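Side-chain contact in DNA repair protein RAD2 (Saccharomyces cerevisiae, PDB 4Q0W), which cuts single-stranded DNA in a magnesium-dependent reaction during excision repair of DNA damaged by UV light, bulky adducts or cross-links: residues M233-Q238 with E258-F263. Numbering follows the deposited sequence.
Sequences MIELAQ and EVIAEF
Ile260 meets Leu236 and Glu235 in a small, buried apolar contact between helices 230-240 and 253-263. The nearest approach runs from Leu236 CD2 to Ile260 CG1, 3.7 Å, with Leu236 CG behind it at 4.2 Å from the same CG1; the two side chains slant across each other. In Ile260, CG1 lies anti to the carbonyl carbon (chi1 -60°), and the bend at the next bond (chi2 -56°) carries CD1 on to the flank of Glu235, 4.3 Å from its CB. One isoleucine therefore bridges two successive residues of the facing helix, and 110 Å² of surface is buried in all.

Both helices belong to the I-domain, and the pair, joined by the loop 241-252, is consistent with the helix-two-turn-helix (H2TH) motif of XPG/RAD2 nucleases, which in this family binds duplex DNA. The DNA comes within about 5 Å of the nearest atom here, and a potassium ion lies about 11 Å from the Leu236 side chain.

The carboxylate of Glu235 turns away from Ile260: its OE1 accepts a hydrogen bond from Leu266 N, just beyond helix 253-263. On the same helix as Glu235, Gln238 NE2 bonds back to Ile234 O.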
# COMPACT_ATOMS: atom_id res chain seq x y z
N MET A 233 -14.15 -11.26 -17.27
CA MET A 233 -13.82 -11.68 -15.90
C MET A 233 -12.74 -12.76 -15.93
O MET A 233 -11.83 -12.77 -15.10
CB MET A 233 -15.07 -12.18 -15.17
CG MET A 233 -16.07 -11.06 -14.84
SD MET A 233 -17.48 -11.61 -13.85
CE MET A 233 -18.35 -12.60 -15.04
N ILE A 234 -12.86 -13.68 -16.87
CA ILE A 234 -11.88 -14.75 -16.98
C ILE A 234 -10.52 -14.14 -17.38
O ILE A 234 -9.47 -14.61 -16.94
CB ILE A 234 -12.34 -15.83 -17.98
CG1 ILE A 234 -13.60 -16.52 -17.46
CG2 ILE A 234 -11.23 -16.86 -18.24
CD1 ILE A 234 -14.18 -17.57 -18.42
N GLU A 235 -10.53 -13.07 -18.17
CA GLU A 235 -9.27 -12.45 -18.58
C GLU A 235 -8.70 -11.57 -17.48
O GLU A 235 -7.48 -11.48 -17.32
CB GLU A 235 -9.42 -11.68 -19.90
CG GLU A 235 -9.74 -12.59 -21.11
CD GLU A 235 -9.26 -11.98 -22.44
OE1 GLU A 235 -9.22 -10.73 -22.56
OE2 GLU A 235 -8.90 -12.75 -23.36
N LEU A 236 -9.57 -10.91 -16.72
CA LEU A 236 -9.14 -10.24 -15.49
C LEU A 236 -8.41 -11.19 -14.53
O LEU A 236 -7.41 -10.82 -13.90
CB LEU A 236 -10.34 -9.63 -14.76
CG LEU A 236 -10.92 -8.30 -15.22
CD1 LEU A 236 -12.19 -7.97 -14.39
CD2 LEU A 236 -9.86 -7.17 -15.08
N ALA A 237 -8.91 -12.42 -14.41
CA ALA A 237 -8.26 -13.40 -13.54
C ALA A 237 -6.79 -13.55 -13.93
O ALA A 237 -5.90 -13.67 -13.08
CB ALA A 237 -8.98 -14.73 -13.61
N GLN A 238 -6.52 -13.51 -15.24
CA GLN A 238 -5.16 -13.69 -15.73
C GLN A 238 -4.26 -12.47 -15.54
O GLN A 238 -3.06 -12.51 -15.82
CB GLN A 238 -5.18 -14.13 -17.19
CG GLN A 238 -5.75 -15.53 -17.34
CD GLN A 238 -6.13 -15.86 -18.75
OE1 GLN A 238 -5.27 -16.16 -19.58
NE2 GLN A 238 -7.43 -15.79 -19.05
N GLU A 258 -8.02 -1.13 -16.26
CA GLU A 258 -7.58 -0.24 -17.33
C GLU A 258 -7.17 -1.02 -18.58
O GLU A 258 -7.54 -0.64 -19.70
CB GLU A 258 -6.42 0.64 -16.86
CG GLU A 258 -6.82 1.76 -15.92
CD GLU A 258 -5.63 2.48 -15.32
OE1 GLU A 258 -4.47 2.10 -15.62
OE2 GLU A 258 -5.85 3.43 -14.53
N VAL A 259 -6.42 -2.10 -18.39
CA VAL A 259 -5.99 -2.94 -19.50
C VAL A 259 -7.19 -3.47 -20.31
O VAL A 259 -7.21 -3.41 -21.55
CB VAL A 259 -5.11 -4.11 -19.02
CG1 VAL A 259 -4.99 -5.19 -20.09
CG2 VAL A 259 -3.74 -3.61 -18.60
N ILE A 260 -8.18 -4.00 -19.62
CA ILE A 260 -9.35 -4.55 -20.31
C ILE A 260 -10.11 -3.43 -21.03
O ILE A 260 -10.55 -3.60 -22.16
CB ILE A 260 -10.28 -5.29 -19.33
CG1 ILE A 260 -9.54 -6.44 -18.67
CG2 ILE A 260 -11.54 -5.79 -20.04
CD1 ILE A 260 -8.94 -7.44 -19.66
N ALA A 261 -10.24 -2.28 -20.37
CA ALA A 261 -10.95 -1.15 -20.97
C ALA A 261 -10.23 -0.62 -22.21
O ALA A 261 -10.85 -0.36 -23.24
CB ALA A 261 -11.13 -0.03 -19.94
N GLU A 262 -8.91 -0.47 -22.12
CA GLU A 262 -8.16 0.14 -23.21
C GLU A 262 -7.90 -0.81 -24.38
O GLU A 262 -7.90 -0.37 -25.52
CB GLU A 262 -6.86 0.76 -22.70
CG GLU A 262 -6.48 2.08 -23.38
CD GLU A 262 -7.33 3.26 -22.91
OE1 GLU A 262 -6.81 4.40 -22.91
OE2 GLU A 262 -8.50 3.06 -22.54
N PHE A 263 -7.69 -2.10 -24.11
CA PHE A 263 -7.37 -3.05 -25.18
C PHE A 263 -8.52 -3.99 -25.59
O PHE A 263 -8.45 -4.64 -26.64
CB PHE A 263 -6.10 -3.84 -24.82
CG PHE A 263 -4.90 -2.97 -24.65
CD1 PHE A 263 -4.17 -2.55 -25.76
CD2 PHE A 263 -4.51 -2.53 -23.39
CE1 PHE A 263 -3.06 -1.72 -25.61
CE2 PHE A 263 -3.39 -1.70 -23.24
CZ PHE A 263 -2.66 -1.30 -24.35